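PDB 3VOV: glucokinase from Thermus thermophilus, which catalyses the phosphorylation of glucose and probably other hexoses at the expense of ATP, as a zinc-binding sugar kinase of the ROK family. Local coordinates for residues B[167-172]-B[177-182]; B[184-189]-B[215-220]; B[89-94]-B[100-105]; B[4-9]-B[41-46]. All coordinates share one frame; numbering follows the deposited sequence.

Interaction 1: B[167-172]-B[177-182]. With ZN (zinc ion), chain G.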
loop_
_atom_site.group_PDB
_atom_site.type_symbol
_atom_site.label_atom_id
_atom_site.label_comp_id
_atom_site.label_asym_id
_atom_site.label_seq_id
_atom_site.Cartn_x
_atom_site.Cartn_y
_atom_site.Cartn_z
ATOM N N PRO B 167 1.642 2.678 -9.511
ATOM C CA PRO B 167 2.195 2.880 -10.862
ATOM C C PRO B 167 2.302 4.331 -11.210
ATOM O O PRO B 167 1.432 5.126 -10.843
ATOM C CB PRO B 167 1.169 2.220 -11.793
ATOM C CG PRO B 167 0.189 1.519 -10.881
ATOM C CD PRO B 167 0.256 2.182 -9.542
ATOM N N ALA B 168 3.371 4.636 -11.942
ATOM C CA ALA B 168 3.726 5.973 -12.439
ATOM C C ALA B 168 2.536 6.617 -13.116
ATOM O O ALA B 168 1.841 5.937 -13.885
ATOM C CB ALA B 168 4.899 5.826 -13.438
ATOM N N CYS B 169 2.284 7.899 -12.842
ATOM C CA CYS B 169 1.181 8.616 -13.471
ATOM C C CYS B 169 1.707 9.581 -14.532
ATOM O O CYS B 169 2.851 10.043 -14.430
ATOM C CB CYS B 169 0.436 9.467 -12.421
ATOM S SG CYS B 169 -1.106 10.286 -13.041
ATOM N N GLY B 170 0.876 9.921 -15.517
ATOM C CA GLY B 170 1.308 10.935 -16.509
ATOM C C GLY B 170 1.577 12.300 -15.890
ATOM O O GLY B 170 2.360 13.091 -16.438
ATOM N N CYS B 171 0.972 12.578 -14.728
ATOM C CA CYS B 171 1.190 13.897 -14.068
ATOM C C CYS B 171 2.580 14.103 -13.432
ATOM O O CYS B 171 2.997 15.235 -13.219
ATOM C CB CYS B 171 0.086 14.195 -13.061
ATOM S SG CYS B 171 0.367 13.429 -11.450
ATOM N N GLY B 172 3.302 13.012 -13.153
ATOM C CA GLY B 172 4.621 13.107 -12.579
ATOM C C GLY B 172 4.686 12.428 -11.212
ATOM O O GLY B 172 5.777 12.333 -10.585
ATOM N N LEU B 177 -5.344 8.202 -8.612
ATOM C CA LEU B 177 -6.526 7.500 -9.071
ATOM C C LEU B 177 -6.464 7.266 -10.597
ATOM O O LEU B 177 -6.754 6.160 -11.081
ATOM C CB LEU B 177 -7.780 8.301 -8.677
ATOM C CG LEU B 177 -9.137 7.788 -9.152
ATOM C CD1 LEU B 177 -9.380 6.317 -8.780
ATOM C CD2 LEU B 177 -10.279 8.710 -8.596
ATOM N N GLU B 178 -6.056 8.299 -11.352
ATOM C CA GLU B 178 -5.963 8.135 -12.808
ATOM C C GLU B 178 -5.072 6.966 -13.182
ATOM O O GLU B 178 -5.406 6.132 -14.028
ATOM C CB GLU B 178 -5.392 9.404 -13.466
ATOM C CG GLU B 178 -5.215 9.202 -14.966
ATOM C CD GLU B 178 -5.057 10.525 -15.706
ATOM O OE1 GLU B 178 -6.094 11.143 -15.996
ATOM O OE2 GLU B 178 -3.905 10.949 -15.968
ATOM N N ALA B 179 -3.912 6.930 -12.565
ATOM C CA ALA B 179 -2.907 5.946 -12.937
ATOM C C ALA B 179 -3.328 4.513 -12.488
ATOM O O ALA B 179 -2.698 3.505 -12.883
ATOM C CB ALA B 179 -1.584 6.321 -12.319
ATOM N N LEU B 180 -4.364 4.434 -11.654
ATOM C CA LEU B 180 -4.835 3.139 -11.165
ATOM C C LEU B 180 -6.009 2.607 -11.938
ATOM O O LEU B 180 -6.184 1.380 -12.027
ATOM C CB LEU B 180 -5.282 3.253 -9.694
ATOM C CG LEU B 180 -4.113 3.499 -8.699
ATOM C CD1 LEU B 180 -4.727 3.866 -7.323
ATOM C CD2 LEU B 180 -3.107 2.278 -8.582
ATOM N N ALA B 181 -6.857 3.530 -12.432
ATOM C CA ALA B 181 -8.221 3.158 -12.832
ATOM C C ALA B 181 -8.728 3.774 -14.130
ATOM O O ALA B 181 -9.857 3.459 -14.572
ATOM C CB ALA B 181 -9.206 3.483 -11.689
ATOM N N ALA B 182 -7.937 4.650 -14.749
ATOM C CA ALA B 182 -8.396 5.235 -16.021
ATOM C C ALA B 182 -8.436 4.151 -17.111
ATOM O O ALA B 182 -7.803 3.109 -16.986
ATOM C CB ALA B 182 -7.469 6.394 -16.452
HETATM ZN ZN ZN G . -1.310 11.835 -11.411
HETATM O O HOH W 1 -1.840 9.179 -16.365
#
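C169 SG is gripped from two directions beside A179: it bonds the zinc ion at 2.3 Å and takes the N-H of C171 (C171 N to C169 SG 3.5 Å), long but almost straight (175°). Such a donor would be expected to offset some of the thiolate's charge. The type I turn from C169 to G172 brings C171 SG round to the same metal, and H159 and C176 complete the site; this is the C-x-C-G-x-x-G-C cluster of the ROK family. With SG opposite its own backbone N (chi1 -173°), C169 points the sulfur at the zinc, and its CB rests on A179 CB at 3.7 Å. The A179 methyl also reaches P167, with A179 CB 3.6 Å from P167 O. Further along, the P167 ring and the L180 side chain lie roughly at right angles, P167 CD and L180 CD2 tight at 3.5 Å. On the other flank a water accepts from G170 N (2.9 Å) and donates to E178 OE2 (2.7 Å), while E178 OE1 takes the backbone N-H of I136. Helix 177-181 lies between the zinc loop and helix 212-236 with strand 136-142, on which L177 and A181 pack; Y192 of the second subunit covers E178 and A179.

Interaction 2: B[184-189]-B[215-220]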
loop_
_atom_site.group_PDB
_atom_site.type_symbol
_atom_site.label_atom_id
_atom_site.label_comp_id
_atom_site.label_asym_id
_atom_site.label_seq_id
_atom_site.Cartn_x
_atom_site.Cartn_y
_atom_site.Cartn_z
ATOM N N ARG B 184 -6.793 4.217 -19.922
ATOM C CA ARG B 184 -5.454 3.883 -20.339
ATOM C C ARG B 184 -4.704 3.079 -19.301
ATOM O O ARG B 184 -3.788 2.362 -19.630
ATOM C CB ARG B 184 -4.642 5.127 -20.693
ATOM C CG ARG B 184 -5.087 5.788 -22.003
ATOM C CD ARG B 184 -4.269 7.030 -22.292
ATOM N NE ARG B 184 -2.869 6.680 -22.309
ATOM C CZ ARG B 184 -1.958 7.169 -21.479
ATOM N NH1 ARG B 184 -0.697 6.773 -21.593
ATOM N NH2 ARG B 184 -2.297 8.054 -20.571
ATOM N N ALA B 185 -5.063 3.235 -18.034
ATOM C CA ALA B 185 -4.453 2.410 -16.979
ATOM C C ALA B 185 -4.896 0.938 -17.114
ATOM O O ALA B 185 -4.094 0.014 -17.005
ATOM C CB ALA B 185 -4.836 2.964 -15.646
ATOM N N LEU B 186 -6.183 0.723 -17.358
ATOM C CA LEU B 186 -6.684 -0.632 -17.582
ATOM C C LEU B 186 -6.002 -1.295 -18.776
ATOM O O LEU B 186 -5.581 -2.459 -18.712
ATOM C CB LEU B 186 -8.175 -0.578 -17.853
ATOM C CG LEU B 186 -9.125 -0.115 -16.743
ATOM C CD1 LEU B 186 -10.546 0.044 -17.329
ATOM C CD2 LEU B 186 -9.149 -1.139 -15.587
ATOM N N GLU B 187 -5.898 -0.552 -19.875
ATOM C CA GLU B 187 -5.218 -1.057 -21.063
ATOM C C GLU B 187 -3.730 -1.311 -20.808
ATOM O O GLU B 187 -3.174 -2.293 -21.343
ATOM C CB GLU B 187 -5.376 -0.080 -22.221
ATOM C CG GLU B 187 -6.836 0.097 -22.597
ATOM C CD GLU B 187 -7.055 1.034 -23.781
ATOM O OE1 GLU B 187 -6.165 1.855 -24.099
ATOM O OE2 GLU B 187 -8.146 0.965 -24.350
ATOM N N ARG B 188 -3.090 -0.432 -20.016
ATOM C CA ARG B 188 -1.697 -0.630 -19.636
ATOM C C ARG B 188 -1.536 -1.969 -18.885
ATOM O O ARG B 188 -0.659 -2.834 -19.197
ATOM C CB ARG B 188 -1.220 0.544 -18.760
ATOM C CG ARG B 188 0.153 0.304 -18.112
ATOM C CD ARG B 188 0.395 1.083 -16.759
ATOM N NE ARG B 188 -0.582 0.680 -15.727
ATOM C CZ ARG B 188 -1.141 1.499 -14.809
ATOM N NH1 ARG B 188 -0.881 2.819 -14.770
ATOM N NH2 ARG B 188 -2.004 0.997 -13.929
ATOM N N ASP B 189 -2.380 -2.172 -17.886
ATOM C CA ASP B 189 -2.184 -3.359 -17.042
ATOM C C ASP B 189 -2.671 -4.630 -17.779
ATOM O O ASP B 189 -2.128 -5.736 -17.553
ATOM C CB ASP B 189 -2.944 -3.225 -15.722
ATOM C CG ASP B 189 -2.336 -2.174 -14.804
ATOM O OD1 ASP B 189 -1.101 -1.954 -14.881
ATOM O OD2 ASP B 189 -3.081 -1.554 -14.014
ATOM N N GLU B 215 -11.100 -10.309 -14.726
ATOM C CA GLU B 215 -11.863 -10.033 -13.521
ATOM C C GLU B 215 -11.035 -9.337 -12.426
ATOM O O GLU B 215 -11.454 -8.317 -11.861
ATOM C CB GLU B 215 -12.493 -11.343 -12.970
ATOM C CG GLU B 215 -13.577 -11.908 -13.903
ATOM C CD GLU B 215 -14.229 -13.216 -13.380
ATOM O OE1 GLU B 215 -13.644 -13.906 -12.498
ATOM O OE2 GLU B 215 -15.333 -13.544 -13.860
ATOM N N ARG B 216 -9.867 -9.909 -12.123
ATOM C CA ARG B 216 -9.002 -9.388 -11.091
ATOM C C ARG B 216 -8.697 -7.911 -11.305
ATOM O O ARG B 216 -8.854 -7.071 -10.406
ATOM C CB ARG B 216 -7.687 -10.196 -11.023
ATOM C CG ARG B 216 -7.031 -10.153 -9.610
ATOM C CD ARG B 216 -5.571 -10.722 -9.603
ATOM N NE ARG B 216 -4.962 -10.697 -8.263
ATOM C CZ ARG B 216 -5.010 -11.711 -7.390
ATOM N NH1 ARG B 216 -5.657 -12.853 -7.682
ATOM N NH2 ARG B 216 -4.412 -11.586 -6.215
ATOM N N LEU B 217 -8.257 -7.615 -12.519
ATOM C CA LEU B 217 -7.769 -6.299 -12.923
ATOM C C LEU B 217 -8.907 -5.283 -12.962
ATOM O O LEU B 217 -8.771 -4.153 -12.469
ATOM C CB LEU B 217 -7.151 -6.484 -14.336
ATOM C CG LEU B 217 -6.360 -5.414 -15.028
ATOM C CD1 LEU B 217 -5.621 -6.099 -16.171
ATOM C CD2 LEU B 217 -7.318 -4.352 -15.532
ATOM N N VAL B 218 -10.027 -5.675 -13.565
ATOM C CA VAL B 218 -11.193 -4.764 -13.668
ATOM C C VAL B 218 -11.783 -4.419 -12.285
ATOM O O VAL B 218 -12.076 -3.247 -11.970
ATOM C CB VAL B 218 -12.282 -5.325 -14.593
ATOM C CG1 VAL B 218 -13.546 -4.494 -14.522
ATOM C CG2 VAL B 218 -11.810 -5.356 -16.031
ATOM N N LEU B 219 -11.975 -5.449 -11.461
ATOM C CA LEU B 219 -12.532 -5.234 -10.132
ATOM C C LEU B 219 -11.637 -4.395 -9.232
ATOM O O LEU B 219 -12.144 -3.642 -8.414
ATOM C CB LEU B 219 -12.859 -6.580 -9.442
ATOM C CG LEU B 219 -13.947 -7.420 -10.095
ATOM C CD1 LEU B 219 -14.103 -8.776 -9.351
ATOM C CD2 LEU B 219 -15.261 -6.701 -10.183
ATOM N N GLN B 220 -10.324 -4.577 -9.328
ATOM C CA GLN B 220 -9.394 -3.774 -8.554
ATOM C C GLN B 220 -9.512 -2.290 -8.936
ATOM O O GLN B 220 -9.510 -1.417 -8.069
ATOM C CB GLN B 220 -7.948 -4.266 -8.711
ATOM C CG GLN B 220 -6.917 -3.233 -8.232
ATOM C CD GLN B 220 -5.483 -3.767 -8.215
ATOM O OE1 GLN B 220 -4.569 -3.191 -8.834
ATOM N NE2 GLN B 220 -5.279 -4.859 -7.507
#
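L217 faces helix 183-194 and divides its two methyls between L186 and D189. The L186 and L217 side chains cross obliquely, meeting through L186 CD2 and L217 CD2 at 3.7 Å. The other branch lies against the backbone one turn on, L217 CD1 being 3.7 Å from D189 C and 4.0 Å from D189 CB. D189 therefore gives the leucine its aliphatic root and turns its carboxylate to R188, which holds it side-on with two nitrogens. R188 NE reaches D189 OD1 at 2.8 Å from above the carboxylate plane (56° out of it), whereas R188 NH2 meets D189 OD2 on its syn side, tilted 33° out of the plane, also at 2.8 Å. The guanidinium lies flat over A185, with A185 CA 4.0 Å above its plane. Replacing D189 by an alanine would probably deprive R188 of the charge that fixes it, leaving its guanidinium freer to turn away from its cation-pi partner, Y192 of the second subunit. L203 of helix 200-208 touches both L186 and L217, making this a leucine-lined junction of three helices, a plain helix-helix packing within the helical part of this ROK kinase.

Interaction 3: B[89-94]-B[100-105]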
loop_
_atom_site.group_PDB
_atom_site.type_symbol
_atom_site.label_atom_id
_atom_site.label_comp_id
_atom_site.label_asym_id
_atom_site.label_seq_id
_atom_site.Cartn_x
_atom_site.Cartn_y
_atom_site.Cartn_z
ATOM N N PRO B 89 -3.538 31.801 -27.060
ATOM C CA PRO B 89 -4.397 32.760 -26.334
ATOM C C PRO B 89 -5.810 32.866 -26.891
ATOM O O PRO B 89 -6.256 33.949 -27.297
ATOM C CB PRO B 89 -3.652 34.090 -26.487
ATOM C CG PRO B 89 -2.996 33.967 -27.840
ATOM C CD PRO B 89 -2.608 32.491 -27.979
ATOM N N ILE B 90 -6.516 31.739 -26.842
ATOM C CA ILE B 90 -7.857 31.615 -27.342
ATOM C C ILE B 90 -8.815 32.676 -26.816
ATOM O O ILE B 90 -9.642 33.162 -27.580
ATOM C CB ILE B 90 -8.386 30.136 -27.157
ATOM C CG1 ILE B 90 -9.588 29.835 -28.055
ATOM C CG2 ILE B 90 -8.725 29.820 -25.664
ATOM C CD1 ILE B 90 -9.416 30.188 -29.527
ATOM N N ARG B 91 -8.730 33.040 -25.541
ATOM C CA ARG B 91 -9.777 33.878 -24.973
ATOM C C ARG B 91 -9.892 35.252 -25.663
ATOM O O ARG B 91 -10.985 35.660 -26.081
ATOM C CB ARG B 91 -9.599 34.081 -23.487
ATOM C CG ARG B 91 -10.788 34.836 -22.890
ATOM C CD ARG B 91 -10.407 35.478 -21.600
ATOM N NE ARG B 91 -10.349 34.495 -20.541
ATOM C CZ ARG B 91 -9.483 34.484 -19.527
ATOM N NH1 ARG B 91 -8.527 35.410 -19.408
ATOM N NH2 ARG B 91 -9.580 33.519 -18.620
ATOM N N ARG B 92 -8.768 35.968 -25.756
ATOM C CA ARG B 92 -8.763 37.302 -26.397
ATOM C C ARG B 92 -9.081 37.210 -27.874
ATOM O O ARG B 92 -9.794 38.033 -28.400
ATOM C CB ARG B 92 -7.425 38.009 -26.185
ATOM C CG ARG B 92 -7.284 38.642 -24.821
ATOM C CD ARG B 92 -8.334 39.730 -24.543
ATOM N NE ARG B 92 -7.999 40.305 -23.252
ATOM C CZ ARG B 92 -8.534 39.954 -22.083
ATOM N NH1 ARG B 92 -8.092 40.540 -20.975
ATOM N NH2 ARG B 92 -9.560 39.091 -22.018
ATOM N N ILE B 93 -8.531 36.205 -28.539
ATOM C CA ILE B 93 -8.730 36.053 -29.944
ATOM C C ILE B 93 -10.223 35.861 -30.171
ATOM O O ILE B 93 -10.828 36.544 -31.010
ATOM C CB ILE B 93 -7.946 34.851 -30.466
ATOM C CG1 ILE B 93 -6.441 35.136 -30.437
ATOM C CG2 ILE B 93 -8.333 34.562 -31.902
ATOM C CD1 ILE B 93 -5.585 33.926 -30.633
ATOM N N LEU B 94 -10.840 34.958 -29.407
ATOM C CA LEU B 94 -12.267 34.732 -29.570
ATOM C C LEU B 94 -13.091 35.957 -29.265
ATOM O O LEU B 94 -14.039 36.214 -29.956
ATOM C CB LEU B 94 -12.766 33.548 -28.723
ATOM C CG LEU B 94 -13.411 32.354 -29.442
ATOM C CD1 LEU B 94 -14.172 31.439 -28.455
ATOM C CD2 LEU B 94 -14.252 32.653 -30.684
ATOM N N ARG B 100 -17.892 39.412 -28.118
ATOM C CA ARG B 100 -18.542 38.993 -26.875
ATOM C C ARG B 100 -17.478 38.587 -25.833
ATOM O O ARG B 100 -16.434 38.106 -26.208
ATOM C CB ARG B 100 -19.450 37.763 -27.145
ATOM C CG ARG B 100 -20.963 38.062 -27.211
ATOM C CD ARG B 100 -21.395 38.862 -28.458
ATOM N NE ARG B 100 -21.038 38.188 -29.697
ATOM C CZ ARG B 100 -21.780 37.266 -30.306
ATOM N NH1 ARG B 100 -22.944 36.893 -29.783
ATOM N NH2 ARG B 100 -21.367 36.723 -31.431
ATOM N N PRO B 101 -17.775 38.745 -24.535
ATOM C CA PRO B 101 -16.871 38.181 -23.521
ATOM C C PRO B 101 -16.881 36.642 -23.612
ATOM O O PRO B 101 -17.916 36.033 -23.933
ATOM C CB PRO B 101 -17.465 38.684 -22.195
ATOM C CG PRO B 101 -18.918 38.878 -22.488
ATOM C CD PRO B 101 -18.968 39.365 -23.935
ATOM N N VAL B 102 -15.711 36.049 -23.409
ATOM C CA VAL B 102 -15.513 34.614 -23.488
ATOM C C VAL B 102 -15.076 34.130 -22.098
ATOM O O VAL B 102 -14.187 34.741 -21.475
ATOM C CB VAL B 102 -14.419 34.276 -24.529
ATOM C CG1 VAL B 102 -14.024 32.809 -24.435
ATOM C CG2 VAL B 102 -14.881 34.609 -25.941
ATOM N N PHE B 103 -15.700 33.041 -21.634
ATOM C CA PHE B 103 -15.383 32.421 -20.353
ATOM C C PHE B 103 -14.902 30.982 -20.591
ATOM O O PHE B 103 -15.622 30.159 -21.154
ATOM C CB PHE B 103 -16.626 32.465 -19.430
ATOM C CG PHE B 103 -17.091 33.875 -19.097
ATOM C CD1 PHE B 103 -16.473 34.595 -18.079
ATOM C CD2 PHE B 103 -18.121 34.481 -19.828
ATOM C CE1 PHE B 103 -16.886 35.905 -17.769
ATOM C CE2 PHE B 103 -18.552 35.797 -19.538
ATOM C CZ PHE B 103 -17.939 36.506 -18.496
ATOM N N LEU B 104 -13.667 30.694 -20.190
ATOM C CA LEU B 104 -13.040 29.400 -20.420
ATOM C C LEU B 104 -13.332 28.441 -19.269
ATOM O O LEU B 104 -13.415 28.857 -18.119
ATOM C CB LEU B 104 -11.531 29.578 -20.402
ATOM C CG LEU B 104 -10.865 30.443 -21.454
ATOM C CD1 LEU B 104 -9.368 30.085 -21.444
ATOM C CD2 LEU B 104 -11.448 30.201 -22.824
ATOM N N GLU B 105 -13.423 27.155 -19.570
ATOM C CA GLU B 105 -13.579 26.189 -18.508
ATOM C C GLU B 105 -12.962 24.871 -18.966
ATOM O O GLU B 105 -12.945 24.557 -20.160
ATOM C CB GLU B 105 -15.055 26.033 -18.139
ATOM C CG GLU B 105 -15.341 25.071 -16.920
ATOM C CD GLU B 105 -14.584 25.472 -15.674
ATOM O OE1 GLU B 105 -13.384 25.090 -15.532
ATOM O OE2 GLU B 105 -15.193 26.155 -14.824
HETATM O O HOH W 2 -12.191 32.893 -18.780
#
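With chi1 at -174°, R91 carries its CG onto V102, and a bend at chi3 (-77°) then swings the guanidinium along the strand towards L104. The R91 side chain runs alongside that of V102, the two pointing opposite ways, with R91 CG 3.7 Å from V102 O. Beyond it the guanidinium sits obliquely near L104, with R91 NE 4.2 Å from L104 CG. Its polar end works through a water, which accepts from R91 NH2 at 2.7 Å and from L104 N at 3.0 Å; R91 NH2 also bonds F71 O. A leucine in place of R91 would probably leave F71 O without this donor and the water with only the L104 N-H of the two. The rest is aliphatic. L94 stands across V102 at about a right angle, L94 CB touching V102 CG2 at 3.7 Å, and I90 CG2 meets L104 CD2 at 4.0 Å. The segment axes of helix 90-94 and strand 102-105 come within 8.4 Å and run nearly antiparallel, at 154°. This is the return half of a beta-alpha-beta unit: strand 102-106 lies parallel to strand 61-65, whose L63 touches I90, L94 and L104; helix 36-54 flanks helix 90-98, and helix 284-299 covers F103 on the sheet's other face.

Interaction 4: B[4-9]-B[41-46]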
loop_
_atom_site.group_PDB
_atom_site.type_symbol
_atom_site.label_atom_id
_atom_site.label_comp_id
_atom_site.label_asym_id
_atom_site.label_seq_id
_atom_site.Cartn_x
_atom_site.Cartn_y
_atom_site.Cartn_z
ATOM N N VAL B 4 -23.867 31.577 -25.774
ATOM C CA VAL B 4 -23.452 30.531 -26.694
ATOM C C VAL B 4 -22.458 29.638 -25.954
ATOM O O VAL B 4 -21.579 30.160 -25.295
ATOM C CB VAL B 4 -22.747 31.118 -27.920
ATOM C CG1 VAL B 4 -22.130 30.015 -28.771
ATOM C CG2 VAL B 4 -23.758 31.992 -28.750
ATOM N N GLY B 5 -22.657 28.312 -26.004
ATOM C CA GLY B 5 -21.661 27.386 -25.498
ATOM C C GLY B 5 -20.829 26.860 -26.648
ATOM O O GLY B 5 -21.343 26.688 -27.752
ATOM N N LEU B 6 -19.556 26.599 -26.386
ATOM C CA LEU B 6 -18.673 25.932 -27.345
ATOM C C LEU B 6 -17.930 24.825 -26.611
ATOM O O LEU B 6 -17.475 25.036 -25.467
ATOM C CB LEU B 6 -17.633 26.920 -27.919
ATOM C CG LEU B 6 -18.128 28.061 -28.798
ATOM C CD1 LEU B 6 -17.083 29.192 -29.024
ATOM C CD2 LEU B 6 -18.531 27.422 -30.145
ATOM N N ASP B 7 -17.787 23.657 -27.232
ATOM C CA ASP B 7 -17.020 22.564 -26.604
ATOM C C ASP B 7 -15.947 22.176 -27.618
ATOM O O ASP B 7 -16.286 21.698 -28.717
ATOM C CB ASP B 7 -17.933 21.364 -26.230
ATOM C CG ASP B 7 -17.205 20.298 -25.368
ATOM O OD1 ASP B 7 -16.200 20.619 -24.678
ATOM O OD2 ASP B 7 -17.619 19.119 -25.364
ATOM N N LEU B 8 -14.674 22.434 -27.303
ATOM C CA LEU B 8 -13.616 22.214 -28.262
ATOM C C LEU B 8 -13.023 20.841 -27.988
ATOM O O LEU B 8 -12.411 20.663 -26.958
ATOM C CB LEU B 8 -12.516 23.274 -28.104
ATOM C CG LEU B 8 -11.187 23.001 -28.851
ATOM C CD1 LEU B 8 -11.378 22.951 -30.443
ATOM C CD2 LEU B 8 -10.108 24.042 -28.455
ATOM N N GLY B 9 -13.223 19.876 -28.888
ATOM C CA GLY B 9 -12.572 18.553 -28.742
ATOM C C GLY B 9 -11.498 18.303 -29.792
ATOM O O GLY B 9 -11.280 19.121 -30.715
ATOM N N GLU B 41 -10.856 30.495 -35.757
ATOM C CA GLU B 41 -11.880 30.816 -36.785
ATOM C C GLU B 41 -13.021 29.795 -36.801
ATOM O O GLU B 41 -14.188 30.173 -36.910
ATOM C CB GLU B 41 -11.306 30.917 -38.200
ATOM C CG GLU B 41 -10.277 32.022 -38.375
ATOM C CD GLU B 41 -9.396 31.862 -39.621
ATOM O OE1 GLU B 41 -8.399 32.615 -39.716
ATOM O OE2 GLU B 41 -9.683 30.990 -40.486
ATOM N N ALA B 42 -12.692 28.515 -36.700
ATOM C CA ALA B 42 -13.743 27.507 -36.665
ATOM C C ALA B 42 -14.682 27.709 -35.475
ATOM O O ALA B 42 -15.884 27.539 -35.613
ATOM C CB ALA B 42 -13.150 26.105 -36.623
ATOM N N LEU B 43 -14.121 28.042 -34.316
ATOM C CA LEU B 43 -14.918 28.329 -33.109
ATOM C C LEU B 43 -15.862 29.515 -33.315
ATOM O O LEU B 43 -17.067 29.427 -32.999
ATOM C CB LEU B 43 -13.989 28.560 -31.897
ATOM C CG LEU B 43 -13.291 27.283 -31.312
ATOM C CD1 LEU B 43 -12.173 27.659 -30.288
ATOM C CD2 LEU B 43 -14.300 26.305 -30.688
ATOM N N ALA B 44 -15.344 30.616 -33.857
ATOM C CA ALA B 44 -16.163 31.810 -34.100
ATOM C C ALA B 44 -17.293 31.521 -35.114
ATOM O O ALA B 44 -18.426 31.951 -34.929
ATOM C CB ALA B 44 -15.274 32.960 -34.595
ATOM N N GLU B 45 -16.960 30.806 -36.186
ATOM C CA GLU B 45 -17.916 30.442 -37.208
ATOM C C GLU B 45 -18.989 29.534 -36.633
ATOM O O GLU B 45 -20.161 29.697 -36.952
ATOM C CB GLU B 45 -17.211 29.744 -38.378
ATOM C CG GLU B 45 -16.489 30.749 -39.289
ATOM C CD GLU B 45 -15.478 30.094 -40.257
ATOM O OE1 GLU B 45 -15.425 28.827 -40.372
ATOM O OE2 GLU B 45 -14.737 30.882 -40.904
ATOM N N ALA B 46 -18.589 28.590 -35.785
ATOM C CA ALA B 46 -19.556 27.639 -35.199
ATOM C C ALA B 46 -20.479 28.404 -34.290
ATOM O O ALA B 46 -21.702 28.153 -34.310
ATOM C CB ALA B 46 -18.860 26.461 -34.437
#
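L6 and L43 join strand 3-8 to helix 36-54, one of the helices layered on the N-terminal sheet of this actin-like ATPase fold, to which ROK kinases belong. The strand is central, between 12-18 and 61-65, and the helix lies over it with segment axes 9.6 Å apart at 145°, running roughly against it. The main bump is the forked end of L6. Its CG stands opposite the carbonyl carbon (chi1 -66°), which lifts both methyls towards the helix, where they close on the carbonyl oxygen of L43: L6 CD2 comes to 3.8 Å from L43 O and L6 CD1 to 4.0 Å from the same L43 O. The shallow dip that receives them is bounded by the root of L43 and by the small A46 one turn later, with L6 CD1 4.3 Å from L43 CB. Because A46 carries only a methyl, the helix backbone can settle close to the leucine. The complementary bump is L43, which leans down to the sheet beside the base of L8 and also packs on I13, L63 and I90. L8 in turn extends to V39, a turn earlier on the helix. The strand runs on through G9 into the D-x-G-G-T loop, which in this superfamily is expected to bind ATP phosphates. The fit is apolar and unforced. Its looser contacts are L8 CB to L43 CD2 and L6 CD2 to A46 CB, both at 4.4 Å.

Overall arrangement
The four contacts form two pairs at far ends of the chain. Interactions 1 and 2, centres 12 Å apart, occupy successive helices and touch through a probable hydrogen bond between R188 NH1 and A179 O at 2.7 Å and through A185 CB, packed 3.5 Å from A179 O; both reach the second subunit. The side chain of D189 is about 14 Å from the zinc ion. Interactions 3 and 4, centres 11 Å apart, share the N-terminal sheet, where L94 CD1 meets L6 CD1 at 3.7 Å and I90 CD1 meets L43 CD1 at 3.8 Å. Between the pairs, centres lie 31 to 39 Å apart, consistent with two domains separated by the catalytic cleft of the family.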